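Local coordinates for protein beta-galactoside alpha-2,6-sialyltransferase (Photobacterium sp., PDB 2Z4T) that probably transfers sialic acid from a CMP-activated donor to galactosides such as lactose, forming alpha-2,6 linkages, at residues I35-V40 / T190-N195; A114-V119 / P143-Y148. All coordinates share one frame; numbering follows the deposited sequence. Where two conformers were deposited one is given.

Contact 1 of 2, residues I35-V40 / T190-N195; sequences IDEEYV and TKHRLN
Asp36 OD1 is gripped by two N-H groups, NE of Arg193 at 2.9 Å and the backbone N of Leu84. The Arg193 chain, extended from CG to NE (chi3 169°), brings NE in from above the carboxylate plane, 38° out of it, whereas NH2 meets the syn lone pair of Asp36 OD2, also at 2.9 Å. The guanidinium thus takes the carboxylate side-on, one nitrogen to each oxygen, with the planes turned 44° apart. NH1 of Arg193 has a second acid, Asp87, so the arginine spans two carboxylates. Asp36 sits in a type II turn from Ile35 to Glu38, closed by Glu38 N to Ile35 O at 2.9 Å. The turn belongs to the immunoglobulin-like beta-sandwich, and the facing loop joins helix 178-190 to strand 194-201 of the GT-B catalytic part, which makes this an interdomain salt bridge. Glu38 OE1 accepts a hydrogen bond from Ile35 N at 3.1 Å. On the Glu37 side of the turn a water bridges the domains, giving a hydrogen to Glu37 OE1 (2.7 Å) and accepting one from the backbone N of His192 (2.9 Å). Ile35 CD1 touches Lys191 CE at 3.9 Å, the side chains crossing at about a right angle.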
loop_
_atom_site.group_PDB
_atom_site.type_symbol
_atom_site.label_atom_id
_atom_site.label_comp_id
_atom_site.label_asym_id
_atom_site.label_seq_id
_atom_site.Cartn_x
_atom_site.Cartn_y
_atom_site.Cartn_z
ATOM N N ILE A 35 -5.406 -7.776 -24.202
ATOM C CA ILE A 35 -6.621 -7.012 -23.982
ATOM C C ILE A 35 -7.265 -6.624 -25.300
ATOM O O ILE A 35 -6.607 -6.632 -26.340
ATOM C CB ILE A 35 -6.359 -5.746 -23.159
ATOM C CG1 ILE A 35 -5.443 -4.779 -23.927
ATOM C CG2 ILE A 35 -5.771 -6.114 -21.823
ATOM C CD1 ILE A 35 -5.391 -3.364 -23.357
ATOM N N ASP A 36 -8.553 -6.278 -25.240
ATOM C CA ASP A 36 -9.319 -5.851 -26.402
ATOM C C ASP A 36 -8.519 -4.858 -27.231
ATOM O O ASP A 36 -7.970 -3.902 -26.692
ATOM C CB ASP A 36 -10.650 -5.224 -25.968
ATOM C CG ASP A 36 -11.572 -6.217 -25.252
ATOM O OD1 ASP A 36 -12.810 -6.033 -25.328
ATOM O OD2 ASP A 36 -11.063 -7.181 -24.615
ATOM N N GLU A 37 -8.445 -5.103 -28.538
ATOM C CA GLU A 37 -7.826 -4.177 -29.524
ATOM C C GLU A 37 -6.315 -4.165 -29.478
ATOM O O GLU A 37 -5.683 -3.403 -30.203
ATOM C CB GLU A 37 -8.382 -2.739 -29.438
ATOM C CG GLU A 37 -9.866 -2.718 -29.184
ATOM C CD GLU A 37 -10.529 -1.437 -29.580
ATOM O OE1 GLU A 37 -10.907 -0.665 -28.679
ATOM O OE2 GLU A 37 -10.703 -1.212 -30.788
ATOM N N GLU A 38 -5.735 -4.999 -28.627
ATOM C CA GLU A 38 -4.293 -5.104 -28.584
ATOM C C GLU A 38 -3.800 -5.784 -29.860
ATOM O O GLU A 38 -4.382 -6.773 -30.332
ATOM C CB GLU A 38 -3.815 -5.856 -27.342
ATOM C CG GLU A 38 -2.292 -5.898 -27.202
ATOM C CD GLU A 38 -1.826 -6.584 -25.924
ATOM O OE1 GLU A 38 -2.625 -6.674 -24.953
ATOM O OE2 GLU A 38 -0.655 -7.037 -25.894
ATOM N N TYR A 39 -2.750 -5.193 -30.422
ATOM C CA TYR A 39 -2.028 -5.720 -31.554
ATOM C C TYR A 39 -1.038 -6.783 -31.074
ATOM O O TYR A 39 -0.370 -6.624 -30.035
ATOM C CB TYR A 39 -1.295 -4.582 -32.277
ATOM C CG TYR A 39 -0.380 -5.079 -33.371
ATOM C CD1 TYR A 39 1.007 -5.092 -33.191
ATOM C CD2 TYR A 39 -0.900 -5.575 -34.577
ATOM C CE1 TYR A 39 1.856 -5.566 -34.186
ATOM C CE2 TYR A 39 -0.054 -6.056 -35.581
ATOM C CZ TYR A 39 1.323 -6.047 -35.368
ATOM O OH TYR A 39 2.175 -6.529 -36.332
ATOM N N VAL A 40 -0.962 -7.874 -31.827
ATOM C CA VAL A 40 -0.067 -8.973 -31.509
ATOM C C VAL A 40 0.687 -9.339 -32.759
ATOM O O VAL A 40 0.094 -9.478 -33.837
ATOM C CB VAL A 40 -0.827 -10.250 -31.088
ATOM C CG1 VAL A 40 0.132 -11.266 -30.509
ATOM C CG2 VAL A 40 -1.927 -9.940 -30.086
ATOM N N THR A 190 -11.058 5.798 -24.285
ATOM C CA THR A 190 -10.218 5.158 -25.280
ATOM C C THR A 190 -10.372 3.636 -25.287
ATOM O O THR A 190 -10.200 3.002 -26.315
ATOM C CB THR A 190 -8.746 5.623 -25.033
ATOM O OG1 THR A 190 -8.524 6.837 -25.764
ATOM C CG2 THR A 190 -7.687 4.581 -25.407
ATOM N N LYS A 191 -10.713 3.058 -24.146
ATOM C CA LYS A 191 -10.869 1.617 -24.043
ATOM C C LYS A 191 -12.328 1.214 -24.237
ATOM O O LYS A 191 -13.248 1.873 -23.720
ATOM C CB LYS A 191 -10.335 1.132 -22.695
ATOM C CG LYS A 191 -8.826 1.353 -22.537
ATOM C CD LYS A 191 -8.089 0.681 -23.675
ATOM C CE LYS A 191 -6.657 0.364 -23.310
ATOM N NZ LYS A 191 -5.847 1.597 -23.336
ATOM N N HIS A 192 -12.575 0.141 -24.970
ATOM C CA HIS A 192 -13.982 -0.100 -25.211
ATOM C C HIS A 192 -14.783 -0.652 -24.049
ATOM O O HIS A 192 -15.950 -0.265 -23.921
ATOM C CB HIS A 192 -14.315 -0.616 -26.618
ATOM C CG HIS A 192 -14.327 0.492 -27.622
ATOM N ND1 HIS A 192 -15.490 1.039 -28.114
ATOM C CD2 HIS A 192 -13.317 1.236 -28.130
ATOM C CE1 HIS A 192 -15.192 2.038 -28.926
ATOM N NE2 HIS A 192 -13.880 2.178 -28.951
ATOM N N ARG A 193 -14.167 -1.450 -23.179
ATOM C CA ARG A 193 -14.715 -1.770 -21.863
ATOM C C ARG A 193 -13.496 -1.624 -20.933
ATOM O O ARG A 193 -12.370 -1.843 -21.374
ATOM C CB ARG A 193 -15.309 -3.188 -21.809
ATOM C CG ARG A 193 -14.295 -4.287 -22.162
ATOM C CD ARG A 193 -14.859 -5.689 -22.082
ATOM N NE ARG A 193 -13.914 -6.645 -22.669
ATOM C CZ ARG A 193 -13.763 -7.910 -22.262
ATOM N NH1 ARG A 193 -14.490 -8.389 -21.242
ATOM N NH2 ARG A 193 -12.872 -8.698 -22.859
ATOM N N LEU A 194 -13.720 -1.233 -19.675
ATOM C CA LEU A 194 -12.632 -0.975 -18.733
ATOM C C LEU A 194 -13.014 -1.395 -17.321
ATOM O O LEU A 194 -14.018 -0.918 -16.773
ATOM C CB LEU A 194 -12.209 0.508 -18.757
ATOM C CG LEU A 194 -10.934 0.869 -17.972
ATOM C CD1 LEU A 194 -9.658 0.232 -18.592
ATOM C CD2 LEU A 194 -10.767 2.390 -17.810
ATOM N N ASN A 195 -12.232 -2.319 -16.761
ATOM C CA ASN A 195 -12.303 -2.621 -15.338
ATOM C C ASN A 195 -11.360 -1.702 -14.562
ATOM O O ASN A 195 -10.176 -1.586 -14.903
ATOM C CB ASN A 195 -11.979 -4.093 -15.059
ATOM C CG ASN A 195 -13.090 -5.032 -15.513
ATOM O OD1 ASN A 195 -14.265 -4.649 -15.608
ATOM N ND2 ASN A 195 -12.721 -6.269 -15.800
HETATM O O HOH W 1 -10.384 -1.404 -26.151
#

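Contact 2 of 2, residues A114-V119 / P143-Y148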
loop_
_atom_site.group_PDB
_atom_site.type_symbol
_atom_site.label_atom_id
_atom_site.label_comp_id
_atom_site.label_asym_id
_atom_site.label_seq_id
_atom_site.Cartn_x
_atom_site.Cartn_y
_atom_site.Cartn_z
ATOM N N ALA A 114 -10.682 -8.102 -20.658
ATOM C CA ALA A 114 -10.970 -6.666 -20.579
ATOM C C ALA A 114 -9.721 -5.844 -20.216
ATOM O O ALA A 114 -8.930 -6.257 -19.355
ATOM C CB ALA A 114 -12.076 -6.401 -19.578
ATOM N N PRO A 115 -9.522 -4.695 -20.888
ATOM C CA PRO A 115 -8.530 -3.719 -20.428
ATOM C C PRO A 115 -8.844 -3.351 -18.974
ATOM O O PRO A 115 -10.018 -3.190 -18.598
ATOM C CB PRO A 115 -8.788 -2.509 -21.325
ATOM C CG PRO A 115 -9.411 -3.084 -22.567
ATOM C CD PRO A 115 -10.222 -4.255 -22.113
ATOM N N SER A 116 -7.813 -3.251 -18.151
ATOM C CA SER A 116 -8.018 -2.981 -16.736
ATOM C C SER A 116 -7.046 -1.936 -16.186
ATOM O O SER A 116 -5.915 -1.751 -16.670
ATOM C CB SER A 116 -7.940 -4.267 -15.924
ATOM O OG SER A 116 -6.598 -4.719 -15.874
ATOM N N LEU A 117 -7.520 -1.245 -15.168
ATOM C CA LEU A 117 -6.765 -0.197 -14.531
ATOM C C LEU A 117 -6.830 -0.420 -13.017
ATOM O O LEU A 117 -7.860 -0.894 -12.457
ATOM C CB LEU A 117 -7.344 1.154 -14.935
ATOM C CG LEU A 117 -6.560 2.423 -14.618
ATOM C CD1 LEU A 117 -5.199 2.394 -15.286
ATOM C CD2 LEU A 117 -7.340 3.657 -15.048
ATOM N N GLU A 118 -5.696 -0.138 -12.374
ATOM C CA GLU A 118 -5.583 -0.156 -10.927
ATOM C C GLU A 118 -4.964 1.160 -10.520
ATOM O O GLU A 118 -3.878 1.492 -10.996
ATOM C CB GLU A 118 -4.679 -1.282 -10.481
ATOM C CG GLU A 118 -5.285 -2.657 -10.602
ATOM C CD GLU A 118 -4.265 -3.742 -10.295
ATOM O OE1 GLU A 118 -4.656 -4.927 -10.269
ATOM O OE2 GLU A 118 -3.074 -3.399 -10.096
ATOM N N VAL A 119 -5.674 1.908 -9.667
ATOM C CA VAL A 119 -5.229 3.217 -9.196
ATOM C C VAL A 119 -4.965 3.171 -7.679
ATOM O O VAL A 119 -5.795 2.673 -6.911
ATOM C CB VAL A 119 -6.266 4.296 -9.540
ATOM C CG1 VAL A 119 -5.782 5.671 -9.118
ATOM C CG2 VAL A 119 -6.600 4.295 -11.044
ATOM N N PRO A 143 -1.309 -9.682 -15.286
ATOM C CA PRO A 143 -0.219 -9.108 -16.093
ATOM C C PRO A 143 -0.613 -7.941 -17.007
ATOM O O PRO A 143 0.224 -7.084 -17.289
ATOM C CB PRO A 143 0.266 -10.292 -16.944
ATOM C CG PRO A 143 -0.843 -11.366 -16.810
ATOM C CD PRO A 143 -1.410 -11.146 -15.450
ATOM N N THR A 144 -1.857 -7.891 -17.469
ATOM C CA THR A 144 -2.227 -6.871 -18.452
ATOM C C THR A 144 -2.848 -5.633 -17.817
ATOM O O THR A 144 -3.180 -4.677 -18.526
ATOM C CB THR A 144 -3.209 -7.390 -19.520
ATOM O OG1 THR A 144 -4.449 -7.728 -18.901
ATOM C CG2 THR A 144 -2.655 -8.595 -20.285
ATOM N N ALA A 145 -3.023 -5.644 -16.496
ATOM C CA ALA A 145 -3.479 -4.433 -15.798
ATOM C C ALA A 145 -2.446 -3.321 -15.902
ATOM O O ALA A 145 -1.237 -3.584 -15.839
ATOM C CB ALA A 145 -3.799 -4.729 -14.327
ATOM N N GLN A 146 -2.931 -2.094 -16.099
ATOM C CA GLN A 146 -2.117 -0.875 -16.021
ATOM C C GLN A 146 -2.245 -0.325 -14.612
ATOM O O GLN A 146 -3.320 -0.414 -13.995
ATOM C CB GLN A 146 -2.621 0.200 -16.997
ATOM C CG GLN A 146 -2.184 0.035 -18.464
ATOM C CD GLN A 146 -0.657 -0.016 -18.668
ATOM O OE1 GLN A 146 -0.168 -0.739 -19.531
ATOM N NE2 GLN A 146 0.092 0.749 -17.871
ATOM N N ARG A 147 -1.177 0.285 -14.111
ATOM C CA ARG A 147 -1.165 0.726 -12.721
ATOM C C ARG A 147 -0.727 2.169 -12.581
ATOM O O ARG A 147 0.316 2.575 -13.092
ATOM C CB ARG A 147 -0.308 -0.207 -11.871
ATOM C CG ARG A 147 -0.782 -1.626 -11.949
ATOM C CD ARG A 147 -0.063 -2.550 -10.966
ATOM N NE ARG A 147 -0.613 -3.883 -11.148
ATOM C CZ ARG A 147 -0.184 -4.747 -12.065
ATOM N NH1 ARG A 147 0.853 -4.439 -12.834
ATOM N NH2 ARG A 147 -0.788 -5.927 -12.195
ATOM N N TYR A 148 -1.556 2.938 -11.887
ATOM C CA TYR A 148 -1.313 4.344 -11.655
ATOM C C TYR A 148 -1.168 4.547 -10.158
ATOM O O TYR A 148 -2.032 4.123 -9.376
ATOM C CB TYR A 148 -2.495 5.182 -12.137
ATOM C CG TYR A 148 -2.766 5.192 -13.624
ATOM C CD1 TYR A 148 -1.860 4.661 -14.531
ATOM C CD2 TYR A 148 -3.931 5.788 -14.124
ATOM C CE1 TYR A 148 -2.120 4.680 -15.900
ATOM C CE2 TYR A 148 -4.194 5.827 -15.472
ATOM C CZ TYR A 148 -3.283 5.276 -16.361
ATOM O OH TYR A 148 -3.544 5.302 -17.702
HETATM O O HOH W 2 -6.349 -5.785 -18.410
HETATM O O HOH W 3 -5.216 -2.955 -19.145
#
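Leu117 CD1 sits over the centre of the Tyr148 ring in a CH-pi contact, 3.6 Å from the centroid and 12° off the normal. CG of the leucine is anti to the backbone N (chi1 -168°), and chi2 then sets CD1 over the ring. On the other face Glu118 and Arg147 lie alongside each other with their ends in the same direction. NE of Arg147 reaches Glu118 OE2 at 2.7 Å from the syn side but well out of the carboxylate plane, in a bent salt bridge (N-H...O 133°). The two strands run parallel in sense: Gln146 N donates to Ser116 O at 3.1 Å, Glu118 N to Gln146 O at 2.9 Å, and Tyr148 N to Glu118 O at 2.9 Å. At the start of the pairing two waters link the segments. One joins Ala114 O, Ser116 OG and Thr144 OG1; the other accepts a hydrogen bond from Ser116 N and donates to Thr144 O. Further out, Tyr120 OH hydrogen-bonds to Glu118 OE2, while Ser138 OG meets both Glu118 OE1 and Arg147 NH2 and so helps to position the pair. The strands belong to a beta-alpha-beta unit crossing through helix 126-141, which carries Ser138, in the Rossmann-like sheet of a GT-B domain. Tyr148 and Val119 pack against helix 178-190, and strand 194-201 pairs with the other edge of strand 103-122.

Contact 1 is a surface contact between two domains, whereas contact 2 is a buried pairing inside the catalytic sheet. Their centres lie about 11 Å apart, and strand 103-122, which runs from the beta-sandwich into the sheet, brings them together: Asn195 N and O probably hydrogen-bond to Pro115 O and Leu117 N. Arg193 and Asp36 also pack on Ala114 and Pro115 respectively, so the interdomain salt bridge lies beside the start of the pairing in contact 2. Contact 1 relies on charge and a bridging water, with little apolar contact; contact 2 combines regular backbone bonds, an aliphatic group over an aromatic face and a buried ion pair, and its waters sit where the pairing begins.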